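DNA mismatch repair protein MUTS (Thermus aquaticus, PDB 1EWQ) binds mismatched DNA, probably carrying out the recognition step of mismatch repair, and has a weak ATPase activity. Local coordinates at residues C[338-343]-C[512-517]; C[347-352]-C[501-506]; C[330-335]-C[353-358]. All coordinates share one frame; numbering follows the deposited sequence.

Contact 1: C[338-343]-C[512-517]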
# COMPACT_ATOMS: atom_id res chain seq x y z
N ARG C 338 -2.48 -26.76 -18.33
CA ARG C 338 -1.56 -26.12 -19.25
C ARG C 338 -1.24 -27.09 -20.38
O ARG C 338 -1.12 -26.69 -21.54
CB ARG C 338 -0.28 -25.69 -18.53
CG ARG C 338 -0.49 -24.51 -17.58
CD ARG C 338 0.79 -24.07 -16.88
NE ARG C 338 1.76 -23.44 -17.77
CZ ARG C 338 1.59 -22.26 -18.38
NH1 ARG C 338 0.48 -21.55 -18.22
NH2 ARG C 338 2.57 -21.79 -19.16
N LEU C 339 -1.11 -28.37 -20.05
CA LEU C 339 -0.85 -29.39 -21.05
C LEU C 339 -2.00 -29.43 -22.05
O LEU C 339 -1.78 -29.37 -23.26
CB LEU C 339 -0.68 -30.77 -20.40
CG LEU C 339 0.70 -31.13 -19.83
CD1 LEU C 339 0.62 -32.38 -18.98
CD2 LEU C 339 1.69 -31.32 -20.99
N GLU C 340 -3.22 -29.54 -21.53
CA GLU C 340 -4.41 -29.62 -22.38
C GLU C 340 -4.59 -28.38 -23.26
O GLU C 340 -5.10 -28.49 -24.37
CB GLU C 340 -5.68 -29.82 -21.53
CG GLU C 340 -5.70 -31.09 -20.69
CD GLU C 340 -6.78 -31.08 -19.61
OE1 GLU C 340 -7.20 -29.98 -19.20
OE2 GLU C 340 -7.19 -32.17 -19.17
N LEU C 341 -4.18 -27.23 -22.75
CA LEU C 341 -4.31 -25.97 -23.48
C LEU C 341 -3.13 -25.66 -24.41
O LEU C 341 -3.09 -24.60 -25.02
CB LEU C 341 -4.49 -24.80 -22.50
CG LEU C 341 -5.85 -24.74 -21.78
CD1 LEU C 341 -5.85 -23.65 -20.72
CD2 LEU C 341 -6.93 -24.50 -22.82
N GLY C 342 -2.17 -26.58 -24.50
CA GLY C 342 -1.02 -26.36 -25.36
C GLY C 342 -0.06 -25.27 -24.91
O GLY C 342 0.61 -24.66 -25.74
N ARG C 343 0.00 -25.02 -23.60
CA ARG C 343 0.89 -24.01 -23.04
C ARG C 343 2.03 -24.58 -22.20
O ARG C 343 2.92 -23.84 -21.79
CB ARG C 343 0.11 -23.06 -22.14
CG ARG C 343 -0.94 -22.26 -22.81
CD ARG C 343 -1.44 -21.23 -21.83
NE ARG C 343 -2.49 -20.38 -22.39
CZ ARG C 343 -2.58 -19.08 -22.13
NH1 ARG C 343 -1.68 -18.52 -21.33
NH2 ARG C 343 -3.55 -18.36 -22.66
N ARG C 512 -1.29 -36.55 -23.43
CA ARG C 512 -2.21 -37.68 -23.53
C ARG C 512 -2.57 -38.27 -22.18
O ARG C 512 -3.56 -38.98 -22.05
CB ARG C 512 -1.61 -38.75 -24.44
CG ARG C 512 -1.73 -38.37 -25.91
CD ARG C 512 -0.83 -39.18 -26.80
NE ARG C 512 -0.96 -38.73 -28.19
CZ ARG C 512 0.01 -38.78 -29.09
NH1 ARG C 512 1.21 -39.26 -28.75
NH2 ARG C 512 -0.21 -38.34 -30.33
N GLN C 513 -1.76 -37.97 -21.16
CA GLN C 513 -2.01 -38.46 -19.81
C GLN C 513 -2.63 -37.39 -18.93
O GLN C 513 -2.68 -37.54 -17.70
CB GLN C 513 -0.71 -38.94 -19.17
CG GLN C 513 -0.04 -40.11 -19.89
CD GLN C 513 -1.00 -41.25 -20.15
OE1 GLN C 513 -1.76 -41.65 -19.27
NE2 GLN C 513 -0.98 -41.77 -21.37
N ALA C 514 -3.10 -36.31 -19.54
CA ALA C 514 -3.69 -35.20 -18.78
C ALA C 514 -4.73 -35.65 -17.75
O ALA C 514 -4.73 -35.21 -16.61
CB ALA C 514 -4.31 -34.19 -19.75
N GLU C 515 -5.62 -36.55 -18.16
CA GLU C 515 -6.66 -37.03 -17.26
C GLU C 515 -6.09 -37.82 -16.07
O GLU C 515 -6.56 -37.67 -14.94
CB GLU C 515 -7.66 -37.88 -18.05
CG GLU C 515 -9.08 -37.79 -17.52
CD GLU C 515 -9.52 -36.36 -17.24
OE1 GLU C 515 -9.34 -35.50 -18.14
OE2 GLU C 515 -10.03 -36.10 -16.13
N ALA C 516 -5.09 -38.67 -16.31
CA ALA C 516 -4.50 -39.45 -15.23
C ALA C 516 -3.80 -38.48 -14.27
O ALA C 516 -3.78 -38.69 -13.06
CB ALA C 516 -3.49 -40.47 -15.78
N LEU C 517 -3.24 -37.41 -14.82
CA LEU C 517 -2.58 -36.41 -14.00
C LEU C 517 -3.59 -35.77 -13.06
O LEU C 517 -3.33 -35.66 -11.88
CB LEU C 517 -1.93 -35.35 -14.88
CG LEU C 517 -0.45 -35.55 -15.22
CD1 LEU C 517 -0.20 -36.95 -15.70
CD2 LEU C 517 -0.03 -34.52 -16.28
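This is a buried apolar contact between helix ends in MutS domain III: the last turn of helix 332-340 meets the first turn of helix 514-540 through Leu339, Glu340, Ala514 and Leu517. Leu339 CD1 and Leu517 CD2 touch at 3.5 Å, the two side chains crossing at about a right angle, so that single methyl branches meet instead of whole chains lying alongside each other. Next to them Glu340 offers its aliphatic part, CG standing 3.5 Å from Ala514 CB. The methyl of Ala514 is small enough to let the backbones come close, with the CA atoms of Glu340 and Ala514 6.7 Å apart.

Two helix-terminal motifs frame the contact. Helix 332-340 ends in a Schellman motif, in which Arg343 N reaches Arg338 O at 2.9 Å and Gly342 N reaches Leu339 O at 3.1 Å. Gly342 has the positive phi (69°) of that turn, which a residue without CB adopts at little cost. On the other side Gln513 is the N-cap of helix 514-540, and the bond from Leu517 N to Gln513 O closes the first turn, placing Leu517 against Leu339 and Ala514 against Glu340.

Beyond CG, Glu340 runs on extended (chi2 165°), which lays its carboxylate alongside the Ala514 methyl, Glu340 OE2 being 3.6 Å from Ala514 CB. OE2 ends 4.1 Å from Glu515 OE1, the carboxylate planes 25° apart. The repulsion expected between these like charges is probably eased by arginines of helix 514-540: Glu340 OE1 forms a salt bridge with Arg518, and Glu515 OE2 has a long, weak ion pair with Arg522. Leu339 also rests on Arg507 and Ala510 of helix 479-511.

Contact 2: C[347-352]-C[501-506]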
# COMPACT_ATOMS: atom_id res chain seq x y z
N LYS C 347 9.85 -26.33 -18.67
CA LYS C 347 9.98 -26.28 -17.23
C LYS C 347 8.86 -27.14 -16.60
O LYS C 347 9.09 -27.87 -15.62
CB LYS C 347 9.85 -24.84 -16.73
CG LYS C 347 10.39 -24.62 -15.34
CD LYS C 347 11.92 -24.56 -15.39
CE LYS C 347 12.40 -23.35 -16.21
NZ LYS C 347 13.89 -23.22 -16.21
N ASP C 348 7.66 -27.04 -17.16
CA ASP C 348 6.55 -27.83 -16.65
C ASP C 348 6.85 -29.31 -16.77
O ASP C 348 6.55 -30.07 -15.86
CB ASP C 348 5.25 -27.49 -17.39
CG ASP C 348 4.76 -26.09 -17.09
OD1 ASP C 348 4.77 -25.71 -15.90
OD2 ASP C 348 4.37 -25.37 -18.02
N LEU C 349 7.46 -29.72 -17.88
CA LEU C 349 7.78 -31.14 -18.07
C LEU C 349 8.83 -31.63 -17.06
O LEU C 349 8.81 -32.79 -16.65
CB LEU C 349 8.28 -31.41 -19.50
CG LEU C 349 7.28 -31.10 -20.63
CD1 LEU C 349 7.91 -31.40 -21.97
CD2 LEU C 349 6.01 -31.93 -20.45
N GLY C 350 9.73 -30.74 -16.66
CA GLY C 350 10.74 -31.12 -15.69
C GLY C 350 10.04 -31.38 -14.37
O GLY C 350 10.24 -32.42 -13.73
N ALA C 351 9.21 -30.43 -13.97
CA ALA C 351 8.45 -30.56 -12.73
C ALA C 351 7.57 -31.81 -12.80
O ALA C 351 7.42 -32.54 -11.82
CB ALA C 351 7.60 -29.31 -12.49
N LEU C 352 6.98 -32.06 -13.97
CA LEU C 352 6.13 -33.22 -14.16
C LEU C 352 6.92 -34.51 -13.90
O LEU C 352 6.47 -35.37 -13.15
CB LEU C 352 5.54 -33.25 -15.57
CG LEU C 352 4.73 -34.50 -15.94
CD1 LEU C 352 3.66 -34.79 -14.89
CD2 LEU C 352 4.10 -34.32 -17.31
N GLU C 501 10.88 -29.40 -32.19
CA GLU C 501 9.97 -30.45 -32.66
C GLU C 501 9.94 -31.59 -31.63
O GLU C 501 8.88 -32.12 -31.32
CB GLU C 501 10.42 -31.01 -34.02
CG GLU C 501 10.58 -29.97 -35.13
CD GLU C 501 10.95 -30.58 -36.49
OE1 GLU C 501 11.75 -31.55 -36.53
OE2 GLU C 501 10.46 -30.08 -37.52
N VAL C 502 11.11 -31.97 -31.12
CA VAL C 502 11.17 -33.05 -30.14
C VAL C 502 10.48 -32.64 -28.85
O VAL C 502 9.77 -33.44 -28.24
CB VAL C 502 12.63 -33.44 -29.84
CG1 VAL C 502 12.67 -34.50 -28.76
CG2 VAL C 502 13.29 -33.97 -31.12
N PHE C 503 10.67 -31.40 -28.43
CA PHE C 503 10.01 -30.91 -27.22
C PHE C 503 8.51 -31.08 -27.38
O PHE C 503 7.84 -31.63 -26.50
CB PHE C 503 10.33 -29.44 -26.97
CG PHE C 503 9.40 -28.79 -25.98
CD1 PHE C 503 9.42 -29.17 -24.64
CD2 PHE C 503 8.47 -27.85 -26.39
CE1 PHE C 503 8.52 -28.62 -23.72
CE2 PHE C 503 7.56 -27.29 -25.49
CZ PHE C 503 7.59 -27.68 -24.14
N LEU C 504 7.98 -30.60 -28.50
CA LEU C 504 6.55 -30.70 -28.78
C LEU C 504 6.05 -32.14 -28.81
O LEU C 504 4.98 -32.44 -28.30
CB LEU C 504 6.22 -30.00 -30.11
CG LEU C 504 6.40 -28.48 -30.05
CD1 LEU C 504 6.07 -27.85 -31.39
CD2 LEU C 504 5.50 -27.91 -28.95
N GLU C 505 6.84 -33.04 -29.39
CA GLU C 505 6.47 -34.45 -29.46
C GLU C 505 6.40 -35.03 -28.05
O GLU C 505 5.45 -35.73 -27.70
CB GLU C 505 7.49 -35.23 -30.32
CG GLU C 505 7.61 -34.72 -31.77
CD GLU C 505 8.73 -35.39 -32.58
OE1 GLU C 505 9.58 -36.10 -31.99
OE2 GLU C 505 8.78 -35.17 -33.82
N VAL C 506 7.40 -34.72 -27.23
CA VAL C 506 7.45 -35.20 -25.86
C VAL C 506 6.29 -34.60 -25.06
O VAL C 506 5.66 -35.27 -24.24
CB VAL C 506 8.79 -34.83 -25.19
CG1 VAL C 506 8.82 -35.32 -23.75
CG2 VAL C 506 9.95 -35.44 -25.98
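Beside Leu349, whose side chain packs on Phe503 and Val506, Asp348 OD2 is gripped by two groups: the backbone N of Ser345 donates a hydrogen bond to it, and Arg338 NE forms a salt bridge with it at 3.3 Å. The carboxylate thus ties the start of helix 346-366 both to the turn before it and to helix 332-340. An aspartate suits the place, its short chain keeping the charge close to the helix it belongs to.

One residue further on, the chain turns its apolar face to helix 479-511. Leu349 is extended, CG beside the backbone N (chi1 -62°) and CD1 at the far end (chi2 180°), and this one methyl makes the closest approaches. It lies 3.3 Å from Phe503 CE1, a tight carbon-carbon distance, and 3.8 Å from Phe503 CD1, so it touches two neighbouring ring carbons, approaching obliquely. Phe503 has CG anti to its own N (chi1 164°), which swings the ring across to the leucine, although its CB does not itself point there. Val506, one turn later, meets the same methyl more loosely, with CG1 at 4.4 Å from Leu349 CD1.

This is apolar helix-on-helix packing within MutS domain III, joining helix 346-366 to the long helix 479-511. The backbones stay apart: the nearest CA atoms, of Leu349 and Val506, are 8.8 Å from each other, and the long leucine and the large ring bridge the gap. A branched valine fits where the gap is narrower. Other apolar residues close round the group, Leu386 and Ala510 on Leu349, Leu399 on Phe503, and Leu382 and Ala385 on Val506. No hydrogen bond crosses between 347-352 and 501-506, so their adhesion rests on dispersion and on the exclusion of water.

Contact 3: C[330-335]-C[353-358]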
# COMPACT_ATOMS: atom_id res chain seq x y z
N ALA C 330 4.70 -31.16 -7.48
CA ALA C 330 4.23 -29.97 -8.18
C ALA C 330 2.69 -30.02 -8.25
O ALA C 330 2.08 -31.01 -7.85
CB ALA C 330 4.83 -29.91 -9.58
N ASP C 331 2.09 -28.94 -8.74
CA ASP C 331 0.63 -28.83 -8.89
C ASP C 331 0.23 -29.54 -10.19
O ASP C 331 0.21 -28.93 -11.26
CB ASP C 331 0.25 -27.33 -8.98
CG ASP C 331 -1.25 -27.09 -9.03
OD1 ASP C 331 -2.00 -27.99 -9.47
OD2 ASP C 331 -1.68 -25.98 -8.64
N LEU C 332 -0.09 -30.83 -10.10
CA LEU C 332 -0.44 -31.61 -11.28
C LEU C 332 -1.78 -31.26 -11.93
O LEU C 332 -2.00 -31.58 -13.11
CB LEU C 332 -0.40 -33.10 -10.94
CG LEU C 332 0.99 -33.75 -10.99
CD1 LEU C 332 1.99 -32.89 -10.23
CD2 LEU C 332 0.92 -35.16 -10.42
N GLU C 333 -2.65 -30.61 -11.18
CA GLU C 333 -3.94 -30.20 -11.70
C GLU C 333 -3.75 -29.01 -12.65
O GLU C 333 -4.28 -29.01 -13.77
CB GLU C 333 -4.89 -29.85 -10.55
CG GLU C 333 -6.18 -29.19 -10.99
CD GLU C 333 -7.20 -29.08 -9.85
OE1 GLU C 333 -6.79 -28.79 -8.70
OE2 GLU C 333 -8.40 -29.28 -10.12
N ARG C 334 -2.99 -28.01 -12.22
CA ARG C 334 -2.73 -26.85 -13.08
C ARG C 334 -1.78 -27.21 -14.22
O ARG C 334 -1.81 -26.61 -15.29
CB ARG C 334 -2.15 -25.69 -12.26
CG ARG C 334 -3.23 -24.87 -11.60
CD ARG C 334 -2.68 -23.73 -10.76
NE ARG C 334 -3.77 -22.95 -10.18
CZ ARG C 334 -3.63 -22.10 -9.17
NH1 ARG C 334 -2.45 -21.91 -8.62
NH2 ARG C 334 -4.68 -21.43 -8.73
N LEU C 335 -0.96 -28.22 -13.99
CA LEU C 335 -0.01 -28.70 -14.98
C LEU C 335 -0.80 -29.42 -16.09
O LEU C 335 -0.52 -29.27 -17.28
CB LEU C 335 0.99 -29.65 -14.31
CG LEU C 335 2.37 -29.86 -14.93
CD1 LEU C 335 2.26 -30.56 -16.28
CD2 LEU C 335 3.04 -28.49 -15.08
N ARG C 353 8.08 -34.64 -14.53
CA ARG C 353 8.93 -35.82 -14.34
C ARG C 353 9.29 -35.99 -12.87
O ARG C 353 9.23 -37.09 -12.33
CB ARG C 353 10.21 -35.69 -15.16
CG ARG C 353 11.20 -36.83 -14.93
CD ARG C 353 12.52 -36.56 -15.63
NE ARG C 353 13.14 -35.35 -15.11
CZ ARG C 353 14.18 -34.74 -15.67
NH1 ARG C 353 14.72 -35.23 -16.78
NH2 ARG C 353 14.68 -33.64 -15.12
N ARG C 354 9.69 -34.90 -12.21
CA ARG C 354 10.04 -34.97 -10.80
C ARG C 354 8.87 -35.54 -10.00
O ARG C 354 9.05 -36.43 -9.17
CB ARG C 354 10.41 -33.58 -10.26
CG ARG C 354 10.46 -33.53 -8.73
CD ARG C 354 11.04 -32.24 -8.14
NE ARG C 354 10.39 -31.01 -8.57
CZ ARG C 354 9.07 -30.80 -8.61
NH1 ARG C 354 8.23 -31.77 -8.27
NH2 ARG C 354 8.60 -29.61 -8.97
N SER C 355 7.68 -35.02 -10.27
CA SER C 355 6.47 -35.47 -9.58
C SER C 355 6.14 -36.93 -9.86
O SER C 355 5.71 -37.66 -8.96
CB SER C 355 5.29 -34.59 -9.97
OG SER C 355 5.52 -33.25 -9.61
N LEU C 356 6.32 -37.36 -11.10
CA LEU C 356 6.02 -38.73 -11.47
C LEU C 356 7.02 -39.72 -10.86
O LEU C 356 6.74 -40.92 -10.78
CB LEU C 356 5.98 -38.88 -12.99
CG LEU C 356 4.88 -38.10 -13.70
CD1 LEU C 356 4.88 -38.45 -15.17
CD2 LEU C 356 3.52 -38.41 -13.08
N GLN C 357 8.18 -39.23 -10.43
CA GLN C 357 9.18 -40.08 -9.81
C GLN C 357 8.84 -40.24 -8.33
O GLN C 357 9.25 -41.19 -7.67
CB GLN C 357 10.58 -39.46 -9.96
CG GLN C 357 11.03 -39.34 -11.41
CD GLN C 357 12.39 -38.69 -11.58
OE1 GLN C 357 12.65 -37.61 -11.06
NE2 GLN C 357 13.27 -39.35 -12.33
N ILE C 358 8.05 -39.30 -7.82
CA ILE C 358 7.62 -39.32 -6.42
C ILE C 358 6.43 -40.26 -6.28
O ILE C 358 6.30 -40.99 -5.30
CB ILE C 358 7.18 -37.91 -5.97
CG1 ILE C 358 8.39 -36.97 -5.98
CG2 ILE C 358 6.52 -37.97 -4.59
CD1 ILE C 358 8.02 -35.52 -5.77
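Ala330 N donates a hydrogen bond of 3.1 Å to Ser355 OG, with an N-H...O angle of 157°. The serine oxygen gives its hydrogen in turn to Ala351 O, one turn back in helix 346-366. A buried hydroxyl is thereby used both as acceptor and as donor, a double part that suits serine well. The contact is otherwise close and small-sized: Ala330 CB is 3.4 Å from the same Ser355 OG, and Leu332 CD1 lies against both OG (3.6 Å) and CB of Ser355.

Beside this bond, Arg354 bends round to Ala330, presenting the guanidinium edge to its N. The arginine chain leaves anti to the backbone N and bends at chi3 (55°), which also brings Arg354 NH2 to 3.8 Å from Ala330 CB. Ala330 N and Arg354 NH1, 3.7 Å apart, are both donors, so no bond joins them and the two are van der Waals neighbours.

Ala330 leads directly into a capped helix start, which probably helps to fix it. Asp331 is the N-cap of helix 332-340: its OD1 accepts from Arg334 N at 2.9 Å, nearly straight at 173° but from above the carboxylate plane, and more weakly from Glu333 N. The negative charge probably also suits the positive end of the helix dipole. Farther out, Arg286 of helix 282-293 makes salt bridges to Asp331 OD2 and to Glu333 OE1, and the Arg334 guanidinium is bonded to Ser151 OG and to the carbonyls of Pro128 and Glu130. Together these features make an aspartate-capped helix start, pinned by a serine of the next helix, within two consecutive helices that fold back on each other in MutS domain III.

Overall arrangement
The three contacts cluster in the helical domain III of MutS, their centres 11 to 13 Å apart on the same side of the chain's centre. Contacts 1 and 3 share helix 332-340, and contacts 2 and 3 share helix 346-366; contacts 1 and 2 bring in the consecutive helices 479-511 and 514-540. Along the chain, in the order 330-335, 338-343, 347-352, 353-358, 501-506, 512-517, contact 3 alternates with both, and contact 2 is nested within the loop closed by contact 1. Leu517 packs on Leu352, and Asp348 on Leu335, so the contacts merge into one interior. Two chain regions separated by about 150 residues, including the four-stranded sheet 439-477, are joined where helix 479-511 returns from that sheet.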